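Local coordinates for protein octaprenyl Pyrophosphate Synthase (Helicobacter pylori, PDB 3TC1) that probably catalyses the magnesium-dependent, stepwise addition of isopentenyl diphosphate units to an allylic diphosphate, building the octaprenyl chain, at residues L231-L236 against G242-Y247; F217-F220 against T225-P228; L6-N11 against K58-C63; A14-E19 against V66-T71; E121-A126 against A175-K180. All coordinates share one frame; numbering follows the deposited sequence.

Interaction 1: L231-L236 against G242-Y247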
# COMPACT_ATOMS: atom_id res chain seq x y z
N LEU B 231 -16.58 -27.51 -7.43
CA LEU B 231 -16.86 -28.70 -8.23
C LEU B 231 -17.58 -29.76 -7.40
O LEU B 231 -18.49 -30.44 -7.89
CB LEU B 231 -15.56 -29.27 -8.81
CG LEU B 231 -14.82 -28.37 -9.81
CD1 LEU B 231 -13.54 -29.03 -10.26
CD2 LEU B 231 -15.73 -28.09 -11.01
N LEU B 232 -17.18 -29.91 -6.14
CA LEU B 232 -17.82 -30.88 -5.25
C LEU B 232 -19.28 -30.50 -5.03
O LEU B 232 -20.17 -31.34 -5.15
CB LEU B 232 -17.11 -30.93 -3.89
CG LEU B 232 -17.78 -31.87 -2.87
CD1 LEU B 232 -17.73 -33.31 -3.39
CD2 LEU B 232 -17.07 -31.77 -1.52
N TYR B 233 -19.51 -29.24 -4.69
CA TYR B 233 -20.86 -28.73 -4.43
C TYR B 233 -21.84 -29.04 -5.57
O TYR B 233 -23.01 -29.33 -5.33
CB TYR B 233 -20.82 -27.22 -4.20
CG TYR B 233 -22.18 -26.64 -3.87
CD1 TYR B 233 -22.73 -26.80 -2.60
CD2 TYR B 233 -22.92 -25.97 -4.84
CE1 TYR B 233 -24.00 -26.31 -2.30
CE2 TYR B 233 -24.19 -25.48 -4.55
CZ TYR B 233 -24.72 -25.65 -3.28
OH TYR B 233 -25.96 -25.14 -2.99
N GLU B 234 -21.36 -28.94 -6.80
CA GLU B 234 -22.18 -29.20 -7.98
C GLU B 234 -22.59 -30.67 -8.14
O GLU B 234 -23.51 -30.99 -8.89
CB GLU B 234 -21.42 -28.75 -9.24
CG GLU B 234 -21.41 -27.24 -9.44
CD GLU B 234 -20.27 -26.78 -10.34
OE1 GLU B 234 -19.92 -27.50 -11.30
OE2 GLU B 234 -19.72 -25.68 -10.08
N LYS B 235 -21.91 -31.57 -7.43
CA LYS B 235 -22.19 -33.01 -7.51
C LYS B 235 -22.89 -33.57 -6.27
O LYS B 235 -23.50 -34.65 -6.33
CB LYS B 235 -20.89 -33.80 -7.70
CG LYS B 235 -20.04 -33.41 -8.88
CD LYS B 235 -20.50 -34.08 -10.16
CE LYS B 235 -19.54 -33.76 -11.30
NZ LYS B 235 -18.14 -34.18 -10.99
N LEU B 236 -22.81 -32.86 -5.15
CA LEU B 236 -23.41 -33.32 -3.90
C LEU B 236 -24.92 -33.36 -3.90
O LEU B 236 -25.58 -32.55 -4.55
CB LEU B 236 -22.96 -32.43 -2.74
CG LEU B 236 -21.48 -32.40 -2.36
CD1 LEU B 236 -21.26 -31.38 -1.25
CD2 LEU B 236 -21.02 -33.78 -1.93
N GLY B 242 -26.01 -29.38 2.31
CA GLY B 242 -26.31 -28.74 3.57
C GLY B 242 -25.14 -28.87 4.53
O GLY B 242 -24.75 -27.91 5.21
N LEU B 243 -24.56 -30.06 4.59
CA LEU B 243 -23.42 -30.30 5.47
C LEU B 243 -22.21 -29.46 5.07
O LEU B 243 -21.57 -28.84 5.92
CB LEU B 243 -23.03 -31.79 5.46
CG LEU B 243 -23.99 -32.79 6.12
CD1 LEU B 243 -23.39 -34.20 6.04
CD2 LEU B 243 -24.22 -32.39 7.57
N LEU B 244 -21.89 -29.45 3.78
CA LEU B 244 -20.74 -28.68 3.31
C LEU B 244 -20.91 -27.22 3.70
O LEU B 244 -19.98 -26.61 4.23
CB LEU B 244 -20.59 -28.80 1.79
CG LEU B 244 -19.38 -28.06 1.21
CD1 LEU B 244 -18.09 -28.61 1.80
CD2 LEU B 244 -19.38 -28.20 -0.31
N ILE B 245 -22.09 -26.66 3.46
CA ILE B 245 -22.34 -25.27 3.81
C ILE B 245 -22.19 -25.05 5.31
O ILE B 245 -21.61 -24.05 5.75
CB ILE B 245 -23.75 -24.83 3.36
CG1 ILE B 245 -23.82 -24.79 1.83
CG2 ILE B 245 -24.07 -23.44 3.93
CD1 ILE B 245 -25.17 -24.40 1.27
N SER B 246 -22.68 -26.00 6.11
CA SER B 246 -22.58 -25.89 7.56
C SER B 246 -21.12 -25.96 8.01
O SER B 246 -20.78 -25.49 9.10
CB SER B 246 -23.35 -27.03 8.23
OG SER B 246 -22.61 -28.24 8.16
N TYR B 247 -20.25 -26.55 7.20
CA TYR B 247 -18.84 -26.64 7.58
C TYR B 247 -18.05 -25.40 7.16
O TYR B 247 -16.86 -25.29 7.47
CB TYR B 247 -18.19 -27.89 6.98
CG TYR B 247 -18.79 -29.19 7.50
CD1 TYR B 247 -19.42 -29.24 8.75
CD2 TYR B 247 -18.71 -30.37 6.75
CE1 TYR B 247 -19.95 -30.43 9.24
CE2 TYR B 247 -19.23 -31.56 7.23
CZ TYR B 247 -19.86 -31.59 8.48
OH TYR B 247 -20.40 -32.77 8.95

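Interaction 2: F217-F220 against T225-P228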
# COMPACT_ATOMS: atom_id res chain seq x y z
N PHE B 217 -5.23 -27.58 4.59
CA PHE B 217 -6.68 -27.43 4.72
C PHE B 217 -6.97 -26.10 5.40
O PHE B 217 -7.68 -26.02 6.41
CB PHE B 217 -7.30 -28.59 5.50
CG PHE B 217 -7.77 -29.72 4.63
CD1 PHE B 217 -6.90 -30.70 4.19
CD2 PHE B 217 -9.10 -29.77 4.20
CE1 PHE B 217 -7.33 -31.72 3.35
CE2 PHE B 217 -9.54 -30.78 3.35
CZ PHE B 217 -8.65 -31.76 2.92
N SER B 218 -6.40 -25.04 4.83
CA SER B 218 -6.55 -23.69 5.36
C SER B 218 -7.64 -22.87 4.68
O SER B 218 -8.23 -21.99 5.31
CB SER B 218 -5.23 -22.92 5.20
OG SER B 218 -4.14 -23.60 5.80
N ASP B 219 -7.91 -23.16 3.42
CA ASP B 219 -8.88 -22.38 2.65
C ASP B 219 -10.34 -22.33 3.08
O ASP B 219 -10.84 -21.25 3.40
CB ASP B 219 -8.79 -22.77 1.16
CG ASP B 219 -7.41 -22.49 0.57
OD1 ASP B 219 -6.68 -21.64 1.13
OD2 ASP B 219 -7.07 -23.09 -0.47
N PHE B 220 -11.04 -23.46 3.08
CA PHE B 220 -12.46 -23.46 3.45
C PHE B 220 -12.66 -22.94 4.88
O PHE B 220 -13.62 -22.22 5.17
CB PHE B 220 -13.04 -24.87 3.32
CG PHE B 220 -14.54 -24.90 3.11
CD1 PHE B 220 -15.13 -24.11 2.13
CD2 PHE B 220 -15.34 -25.73 3.88
CE1 PHE B 220 -16.51 -24.15 1.91
CE2 PHE B 220 -16.72 -25.78 3.68
CZ PHE B 220 -17.30 -24.98 2.69
N THR B 225 -14.11 -20.48 -0.85
CA THR B 225 -14.69 -21.63 -1.53
C THR B 225 -13.93 -21.82 -2.84
O THR B 225 -14.33 -21.30 -3.88
CB THR B 225 -16.19 -21.43 -1.84
OG1 THR B 225 -16.88 -21.03 -0.64
CG2 THR B 225 -16.80 -22.73 -2.33
N THR B 226 -12.83 -22.57 -2.76
CA THR B 226 -11.97 -22.81 -3.92
C THR B 226 -12.56 -23.81 -4.91
O THR B 226 -13.58 -24.44 -4.63
CB THR B 226 -10.58 -23.30 -3.45
OG1 THR B 226 -10.72 -24.50 -2.68
CG2 THR B 226 -9.92 -22.24 -2.57
N LEU B 227 -11.92 -23.96 -6.07
CA LEU B 227 -12.41 -24.85 -7.11
C LEU B 227 -12.84 -26.24 -6.63
O LEU B 227 -13.92 -26.72 -6.99
CB LEU B 227 -11.38 -24.98 -8.24
CG LEU B 227 -11.91 -25.65 -9.52
CD1 LEU B 227 -13.19 -24.95 -9.98
CD2 LEU B 227 -10.85 -25.59 -10.62
N PRO B 228 -12.00 -26.93 -5.83
CA PRO B 228 -12.41 -28.26 -5.36
C PRO B 228 -13.80 -28.24 -4.71
O PRO B 228 -14.62 -29.11 -4.96
CB PRO B 228 -11.32 -28.62 -4.36
CG PRO B 228 -10.11 -27.93 -4.93
CD PRO B 228 -10.66 -26.59 -5.34
O HOH W 1 -8.43 -25.20 -1.57

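Interaction 3: L6-N11 against K58-C63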
# COMPACT_ATOMS: atom_id res chain seq x y z
N LEU B 6 19.16 -14.80 -9.17
CA LEU B 6 18.20 -14.68 -8.08
C LEU B 6 18.90 -14.09 -6.86
O LEU B 6 18.30 -13.33 -6.09
CB LEU B 6 17.63 -16.06 -7.74
CG LEU B 6 16.72 -16.69 -8.80
CD1 LEU B 6 16.32 -18.08 -8.37
CD2 LEU B 6 15.49 -15.82 -9.00
N LYS B 7 20.17 -14.45 -6.71
CA LYS B 7 20.98 -13.97 -5.61
C LYS B 7 21.21 -12.47 -5.77
O LYS B 7 21.21 -11.72 -4.79
CB LYS B 7 22.33 -14.70 -5.63
CG LYS B 7 22.88 -15.02 -4.26
CD LYS B 7 23.25 -13.76 -3.51
CE LYS B 7 23.57 -14.08 -2.06
NZ LYS B 7 22.39 -14.70 -1.39
N ALA B 8 21.41 -12.03 -7.01
CA ALA B 8 21.64 -10.62 -7.29
C ALA B 8 20.35 -9.83 -7.03
O ALA B 8 20.41 -8.68 -6.61
CB ALA B 8 22.09 -10.44 -8.74
N ILE B 9 19.21 -10.44 -7.29
CA ILE B 9 17.91 -9.79 -7.06
C ILE B 9 17.68 -9.68 -5.56
O ILE B 9 17.18 -8.67 -5.06
CB ILE B 9 16.77 -10.60 -7.72
CG1 ILE B 9 16.93 -10.55 -9.24
CG2 ILE B 9 15.40 -10.05 -7.30
CD1 ILE B 9 16.06 -11.54 -9.99
N GLN B 10 18.04 -10.73 -4.83
CA GLN B 10 17.91 -10.77 -3.38
C GLN B 10 18.73 -9.62 -2.80
O GLN B 10 18.29 -8.90 -1.89
CB GLN B 10 18.43 -12.11 -2.87
CG GLN B 10 18.36 -12.33 -1.37
CD GLN B 10 18.99 -13.65 -0.96
OE1 GLN B 10 18.61 -14.71 -1.45
NE2 GLN B 10 19.96 -13.59 -0.05
N ASN B 11 19.94 -9.44 -3.32
CA ASN B 11 20.81 -8.37 -2.85
C ASN B 11 20.33 -6.97 -3.24
O ASN B 11 20.56 -6.01 -2.51
CB ASN B 11 22.25 -8.61 -3.33
CG ASN B 11 22.90 -9.80 -2.63
OD1 ASN B 11 22.67 -10.03 -1.44
ND2 ASN B 11 23.72 -10.54 -3.35
N LYS B 58 18.93 -3.65 -15.86
CA LYS B 58 17.57 -3.12 -15.91
C LYS B 58 16.58 -4.27 -15.67
O LYS B 58 15.57 -4.09 -15.01
CB LYS B 58 17.25 -2.50 -17.27
CG LYS B 58 17.81 -1.11 -17.52
CD LYS B 58 17.23 -0.58 -18.84
CE LYS B 58 17.56 0.89 -19.09
NZ LYS B 58 18.92 1.09 -19.67
N ALA B 59 16.89 -5.43 -16.24
CA ALA B 59 16.03 -6.60 -16.10
C ALA B 59 16.02 -7.07 -14.64
O ALA B 59 14.97 -7.44 -14.11
CB ALA B 59 16.51 -7.71 -17.01
N LEU B 60 17.18 -7.06 -14.00
CA LEU B 60 17.25 -7.46 -12.61
C LEU B 60 16.47 -6.46 -11.77
O LEU B 60 15.82 -6.83 -10.78
CB LEU B 60 18.71 -7.54 -12.16
CG LEU B 60 19.52 -8.58 -12.93
CD1 LEU B 60 20.98 -8.55 -12.48
CD2 LEU B 60 18.93 -9.96 -12.71
N ASN B 61 16.51 -5.18 -12.16
CA ASN B 61 15.77 -4.15 -11.44
C ASN B 61 14.28 -4.42 -11.56
O ASN B 61 13.53 -4.24 -10.60
CB ASN B 61 16.07 -2.75 -11.99
CG ASN B 61 17.41 -2.22 -11.53
OD1 ASN B 61 18.03 -2.77 -10.63
ND2 ASN B 61 17.86 -1.12 -12.14
N LEU B 62 13.85 -4.83 -12.75
CA LEU B 62 12.45 -5.13 -12.98
C LEU B 62 11.99 -6.29 -12.11
O LEU B 62 10.88 -6.27 -11.55
CB LEU B 62 12.20 -5.46 -14.46
CG LEU B 62 10.73 -5.70 -14.84
CD1 LEU B 62 9.92 -4.45 -14.53
CD2 LEU B 62 10.61 -6.04 -16.32
N CYS B 63 12.83 -7.32 -12.01
CA CYS B 63 12.52 -8.48 -11.19
C CYS B 63 12.44 -8.07 -9.72
O CYS B 63 11.62 -8.57 -8.96
CB CYS B 63 13.60 -9.56 -11.36
SG CYS B 63 13.61 -10.39 -12.97

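Interaction 4: A14-E19 against V66-T71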
# COMPACT_ATOMS: atom_id res chain seq x y z
N ALA B 14 17.74 -5.92 -0.76
CA ALA B 14 18.40 -5.51 0.47
C ALA B 14 19.00 -4.11 0.33
O ALA B 14 18.96 -3.31 1.26
CB ALA B 14 19.49 -6.51 0.85
N SER B 15 19.56 -3.82 -0.84
CA SER B 15 20.15 -2.51 -1.08
C SER B 15 19.08 -1.43 -1.10
O SER B 15 19.27 -0.35 -0.55
CB SER B 15 20.91 -2.51 -2.41
OG SER B 15 22.00 -3.41 -2.37
N TRP B 16 17.95 -1.72 -1.74
CA TRP B 16 16.86 -0.77 -1.83
C TRP B 16 16.27 -0.47 -0.45
O TRP B 16 15.85 0.66 -0.17
CB TRP B 16 15.77 -1.29 -2.79
CG TRP B 16 16.17 -1.21 -4.25
CD1 TRP B 16 17.38 -0.83 -4.75
CD2 TRP B 16 15.33 -1.49 -5.38
NE1 TRP B 16 17.35 -0.86 -6.13
CE2 TRP B 16 16.11 -1.26 -6.54
CE3 TRP B 16 14.00 -1.90 -5.53
CZ2 TRP B 16 15.60 -1.44 -7.83
CZ3 TRP B 16 13.50 -2.08 -6.82
CH2 TRP B 16 14.30 -1.85 -7.95
N ILE B 17 16.22 -1.48 0.42
CA ILE B 17 15.71 -1.28 1.77
C ILE B 17 16.68 -0.38 2.53
O ILE B 17 16.26 0.52 3.26
CB ILE B 17 15.53 -2.62 2.54
CG1 ILE B 17 14.36 -3.39 1.96
CG2 ILE B 17 15.30 -2.36 4.03
CD1 ILE B 17 13.03 -2.67 2.07
N LYS B 18 17.98 -0.61 2.36
CA LYS B 18 18.98 0.21 3.03
C LYS B 18 18.94 1.65 2.53
O LYS B 18 19.29 2.57 3.26
CB LYS B 18 20.38 -0.37 2.82
CG LYS B 18 20.70 -1.59 3.66
CD LYS B 18 22.14 -2.04 3.45
CE LYS B 18 22.53 -3.19 4.36
NZ LYS B 18 21.73 -4.42 4.11
N GLU B 19 18.52 1.84 1.28
CA GLU B 19 18.43 3.18 0.71
C GLU B 19 17.34 4.01 1.38
O GLU B 19 17.33 5.24 1.28
CB GLU B 19 18.18 3.11 -0.80
CG GLU B 19 19.33 2.47 -1.57
CD GLU B 19 19.12 2.43 -3.08
OE1 GLU B 19 17.98 2.64 -3.55
OE2 GLU B 19 20.11 2.18 -3.80
N VAL B 66 9.12 -6.41 -9.14
CA VAL B 66 8.07 -7.42 -9.07
C VAL B 66 8.07 -8.21 -7.75
O VAL B 66 7.01 -8.47 -7.18
CB VAL B 66 8.18 -8.40 -10.26
CG1 VAL B 66 7.29 -9.62 -10.03
CG2 VAL B 66 7.74 -7.69 -11.55
N GLU B 67 9.25 -8.59 -7.27
CA GLU B 67 9.31 -9.35 -6.02
C GLU B 67 8.91 -8.48 -4.82
O GLU B 67 8.31 -8.97 -3.86
CB GLU B 67 10.73 -9.90 -5.79
CG GLU B 67 11.20 -10.94 -6.83
CD GLU B 67 10.30 -12.17 -6.93
OE1 GLU B 67 9.43 -12.37 -6.06
OE2 GLU B 67 10.47 -12.95 -7.89
N MET B 68 9.23 -7.19 -4.87
CA MET B 68 8.87 -6.30 -3.76
C MET B 68 7.36 -6.07 -3.72
O MET B 68 6.77 -5.97 -2.65
CB MET B 68 9.63 -4.98 -3.87
CG MET B 68 11.09 -5.15 -3.49
SD MET B 68 12.04 -3.65 -3.44
CE MET B 68 11.39 -2.89 -1.96
N ILE B 69 6.75 -6.02 -4.90
CA ILE B 69 5.30 -5.86 -5.00
C ILE B 69 4.66 -7.12 -4.41
O ILE B 69 3.71 -7.04 -3.63
CB ILE B 69 4.86 -5.70 -6.47
CG1 ILE B 69 5.23 -4.30 -6.97
CG2 ILE B 69 3.37 -5.95 -6.62
CD1 ILE B 69 5.09 -4.13 -8.47
N GLN B 70 5.17 -8.27 -4.81
CA GLN B 70 4.65 -9.54 -4.32
C GLN B 70 4.76 -9.58 -2.79
O GLN B 70 3.82 -9.97 -2.11
CB GLN B 70 5.44 -10.72 -4.93
CG GLN B 70 5.04 -12.10 -4.41
CD GLN B 70 3.59 -12.44 -4.70
OE1 GLN B 70 2.92 -11.76 -5.48
NE2 GLN B 70 3.09 -13.52 -4.10
N THR B 71 5.91 -9.19 -2.26
CA THR B 71 6.12 -9.18 -0.81
C THR B 71 5.16 -8.21 -0.12
O THR B 71 4.64 -8.51 0.96
CB THR B 71 7.56 -8.77 -0.43
OG1 THR B 71 8.48 -9.75 -0.94
CG2 THR B 71 7.72 -8.69 1.09

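Interaction 5: E121-A126 against A175-K180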
# COMPACT_ATOMS: atom_id res chain seq x y z
N GLU B 121 6.81 4.40 -19.36
CA GLU B 121 5.37 4.35 -19.19
C GLU B 121 4.67 3.02 -19.47
O GLU B 121 3.75 2.64 -18.74
CB GLU B 121 4.72 5.44 -20.04
CG GLU B 121 3.22 5.53 -19.88
CD GLU B 121 2.62 6.64 -20.71
OE1 GLU B 121 2.81 6.62 -21.95
OE2 GLU B 121 1.95 7.52 -20.14
N LEU B 122 5.08 2.32 -20.53
CA LEU B 122 4.45 1.05 -20.87
C LEU B 122 4.56 0.03 -19.76
O LEU B 122 3.57 -0.60 -19.38
CB LEU B 122 5.06 0.46 -22.15
CG LEU B 122 4.49 0.92 -23.49
CD1 LEU B 122 5.18 0.17 -24.62
CD2 LEU B 122 2.99 0.66 -23.51
N ILE B 123 5.77 -0.14 -19.24
CA ILE B 123 6.00 -1.08 -18.16
C ILE B 123 5.40 -0.56 -16.86
O ILE B 123 4.75 -1.30 -16.13
CB ILE B 123 7.52 -1.34 -17.99
CG1 ILE B 123 8.04 -2.14 -19.19
CG2 ILE B 123 7.80 -2.08 -16.69
CD1 ILE B 123 9.55 -2.22 -19.29
N ALA B 124 5.58 0.73 -16.59
CA ALA B 124 5.04 1.33 -15.37
C ALA B 124 3.53 1.15 -15.29
O ALA B 124 2.99 0.88 -14.22
CB ALA B 124 5.40 2.81 -15.29
N GLN B 125 2.84 1.31 -16.41
CA GLN B 125 1.39 1.17 -16.43
C GLN B 125 0.95 -0.29 -16.31
O GLN B 125 -0.04 -0.58 -15.64
CB GLN B 125 0.81 1.78 -17.70
CG GLN B 125 0.90 3.29 -17.74
CD GLN B 125 0.04 3.91 -18.82
OE1 GLN B 125 0.06 5.12 -19.03
NE2 GLN B 125 -0.73 3.08 -19.51
N ALA B 126 1.67 -1.20 -16.96
CA ALA B 126 1.31 -2.61 -16.89
C ALA B 126 1.40 -3.11 -15.45
O ALA B 126 0.47 -3.75 -14.95
CB ALA B 126 2.23 -3.43 -17.79
N ALA B 175 9.13 -8.81 -21.40
CA ALA B 175 9.16 -8.95 -22.84
C ALA B 175 9.33 -7.56 -23.47
O ALA B 175 10.11 -7.39 -24.41
CB ALA B 175 7.86 -9.59 -23.34
N ILE B 176 8.61 -6.58 -22.93
CA ILE B 176 8.69 -5.20 -23.41
C ILE B 176 10.12 -4.69 -23.24
O ILE B 176 10.72 -4.17 -24.18
CB ILE B 176 7.73 -4.27 -22.62
CG1 ILE B 176 6.28 -4.63 -22.93
CG2 ILE B 176 8.02 -2.81 -22.95
CD1 ILE B 176 5.25 -3.89 -22.07
N LEU B 177 10.66 -4.86 -22.03
CA LEU B 177 12.01 -4.43 -21.71
C LEU B 177 13.05 -5.06 -22.64
O LEU B 177 13.97 -4.39 -23.10
CB LEU B 177 12.36 -4.79 -20.26
CG LEU B 177 13.74 -4.36 -19.76
CD1 LEU B 177 13.79 -2.84 -19.67
CD2 LEU B 177 14.03 -4.99 -18.41
N LEU B 178 12.89 -6.35 -22.91
CA LEU B 178 13.82 -7.09 -23.77
C LEU B 178 13.43 -7.07 -25.24
O LEU B 178 13.99 -7.82 -26.05
CB LEU B 178 13.93 -8.53 -23.28
CG LEU B 178 14.35 -8.65 -21.81
CD1 LEU B 178 14.49 -10.11 -21.45
CD2 LEU B 178 15.65 -7.90 -21.57
N ASN B 179 12.48 -6.22 -25.58
CA ASN B 179 12.01 -6.11 -26.96
C ASN B 179 11.58 -7.44 -27.60
O ASN B 179 11.98 -7.77 -28.70
CB ASN B 179 13.09 -5.43 -27.82
CG ASN B 179 12.56 -4.94 -29.15
OD1 ASN B 179 11.53 -4.27 -29.21
ND2 ASN B 179 13.26 -5.28 -30.23
N LYS B 180 10.85 -8.23 -26.88
CA LYS B 180 10.25 -9.45 -27.31
C LYS B 180 8.75 -9.35 -27.49
O LYS B 180 8.25 -8.47 -27.12
CB LYS B 180 10.62 -10.61 -26.39
CG LYS B 180 12.02 -10.91 -26.37
CD LYS B 180 12.35 -11.79 -25.35
CE LYS B 180 12.25 -13.09 -25.74
NZ LYS B 180 13.54 -13.63 -26.11

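Interaction 1: L231-L236 against G242-Y247
Leu-244 is the side chain most deeply engaged here, and its CD2 methyl does nearly all of the touching, illustrating how one leucine branch can serve three partners at once. CD2 of Leu-244 lies 3.8 Å from CD1 of Leu-236, the two leucines crossing at about a right angle, and the CB of Leu-244 stays within 4.0 Å of that same Leu-236 methyl. The branch also approaches CB of Tyr-233 at 4.3 Å, where it sits at the rim of the phenol ring and close to its plane. CD2 of Leu-232 completes the set, 4.4 Å from CD2 of Leu-244. CB of Leu-244 points toward segment 231-236, and with CG trans to the backbone nitrogen (chi1 -178°) its CD2 meets the three partners.

Tyr-233 meets a second residue farther along its ring: CE1 is 4.2 Å from CD1 of Ile-245, an exposed residue whose extended side chain brings its tip back to the tyrosine. The carbonyl of Tyr-233 is tied separately to Gln-241 NE2, which adds a polar link between the two helices. Behind Leu-232, Phe-263 of helix 253-265 and Ile-268 of helix 268-286 carry the hydrophobic layer onward. Two short consecutive helices, 227-233 and 238-246, joined by a brief turn and packed through Leu-232, Tyr-233 and, just past the first helix, Leu-236, form part of the all-helical polyprenyl synthase fold.

Interaction 2: F217-F220 against T225-P228
Asp-219 presses its carboxylate end on the methyl of Thr-226, with OD2 of the aspartate 3.6 Å from CG2 of the threonine and the aspartate CB 3.9 Å from the same methyl. The two side chains cross at about a right angle. The contact is a methyl group laid against the carboxylate arm, not a direct polar bond. The polar link runs instead through a water, which donates to Asp-219 OD2 at 2.7 Å and accepts from Thr-226 OG1 at 2.6 Å. The threonine torsion explains the division of labour. At chi1 59° OG1 stands between the backbone nitrogen and the carbonyl carbon, which lets the hydroxyl turn to the water while CG2 faces the aspartate. Although Thr-226 occupies the N-cap position of helix 227-233, its hydroxyl makes no capping bond.

Next to this pair, the Phe-220 ring turns its edge to Thr-225, CE1 lying 4.0 Å from OG1 near the ring plane. That hydroxyl is already engaged with Asn-149 N, and the phenyl ring is stacked with Tyr-229. The backbone nitrogen of Asp-219 is bound by Asp-204 OD2, while Asp-201 packs against both Asp-219 and Thr-226; by sequence these two aspartates belong to the second aspartate-rich motif of the polyprenyl synthases.

A magnesium ion lies about 4 Å from the Asp-219 side chain, too far for direct coordination and consistent with a second-shell role. The water-bridged hydroxyl-carboxylate link probably helps to orient Asp-219 beside the metal site.

Interaction 3: L6-N11 against K58-C63
Ile-9 owes its reach to two torsions: CG1 lies beside the backbone nitrogen (chi1 -67°) and CD1 continues in a nearly extended line (chi2 167°), so that a side chain whose root does not aim at helix 53-80 still delivers its end, CD1, to Cys-63, while CG1 behind it meets Leu-60. This is a crossing of two helices in the all-alpha polyprenyl synthase fold, in which the N-terminal helix 3-18 lies across the start of the long helix 53-80. The local axes pass 9.3 Å apart at a signed angle of -65°, and the backbones come nearest at Ile-9 and Leu-60, whose CA atoms are 6.1 Å apart.

Residues 60 and 63, one helical turn apart, both meet the isoleucine: CG1 of Ile-9 is 4.0 Å from CD2 of Leu-60 and 4.1 Å from CB of Cys-63, in directions roughly at right angles. The second leucine branch is not idle, since CD1 of Leu-60 meets CB of Ala-8 at 4.3 Å nearer the margin of the contact. Ser-40 of helix 38-44 packs on both Ile-9 and Cys-63, and a polar tie between Asn-61 OD1 and Lys-12 NZ joins the same two helices a little farther on. The packing is tightest at the isoleucine tip, where CD1 of Ile-9 comes to 3.4 Å from CB of Cys-63, closer than ordinary van der Waals contact, and 4.0 Å from its SG.

Interaction 4: A14-E19 against V66-T71
Trp-16 and Met-68 approach at a slant, the thioether meeting the indole at its edge and not over its face. The sulfur SD of Met-68 stands 3.4 Å from CE3 of Trp-16 and 4.0 Å from CZ3, both on the benzo portion of the ring system. Measured to the centroid of the six-membered ring, SD is 4.7 Å away and 76° off the ring normal, which places it close to the ring plane. The arrangement is a Met-aromatic contact of the edge-on kind, in which the electron-rich sulfur can face the slightly positive C-H rim of the indole.

Reaching that rim depends on the methionine chain, because the two backbones are well separated: the nearest CA atoms, those of Trp-16 and Met-68, are 9.9 Å apart. Met-68 runs out in an extended line as far as the sulfur (chi2 -175°) and only then bends, at chi3 72°. Its terminal CE methyl is thereby brought to 4.4 Å from CD1 of Ile-17, the next residue along helix 3-18. One methionine thus bridges helices 3-18 and 53-80 in the all-alpha polyprenyl synthase fold, touching an aromatic side chain with its sulfur and an aliphatic one with its methyl.

Phe-108 of helix 92-116 packs against both Ile-17 and Met-68, adding a third helix to this buried cluster. From that same helix Lys-111 makes a cation-pi interaction with the indole, and its NZ is also held in a salt bridge by Glu-19 OE1.

Interaction 5: E121-A126 against A175-K180
Where the beginning of helix 121-144 packs against the C-terminal end of helix 152-177, Ile-123 and Ile-176 carry most of the buried surface. Their side chains slide past one another in opposite directions. CG1 of Ile-123 is 3.8 Å from CG2 of Ile-176 and 4.0 Å from its CB, so the contact runs along the flank of each isoleucine. Beyond that flank CD1 of Ile-123, extended by its second torsion (chi2 168°), reaches CB of Leu-177 at 3.9 Å. At the more exposed margin CB of Leu-122 lies 4.4 Å from CD1 of Ile-176.

The receiving helix stops here in a Schellman motif: Asn-179, with positive phi, is the C-prime residue, Lys-180 N bonds to Ala-175 O at 2.7 Å, and Asn-179 N bonds to Ile-176 O at 3.0 Å. Ile-176 and Leu-177 therefore belong to the last turn before the chain swings away toward helix 182-205.

Leu-62 of helix 53-80 packs on Ile-123, while residues of segment 121-126 also meet the second subunit, whose Lys-118 packs against Glu-121 and Gln-125.

Overall arrangement
The five contacts fall into two groups on opposite sides of the chain's centre. Interactions 3 and 4 both join helix 3-18 to helix 53-80, with centres 10 Å apart, and Asn-61 O touches Trp-16 CH2 at 3.7 Å. Interaction 5, 16 Å from interaction 3 between centres, approaches helix 53-80 by way of Leu-177 CD2, 3.5 Å from Ala-59 CA. Interactions 1 and 2, whose centres are 12 Å apart, share helix 227-233, and Leu-244 O meets Phe-220 CE2 at 3.4 Å. Interaction 2 carries the aspartate beside the bound magnesium ion; the centre of interaction 3 is about 34 Å from its own.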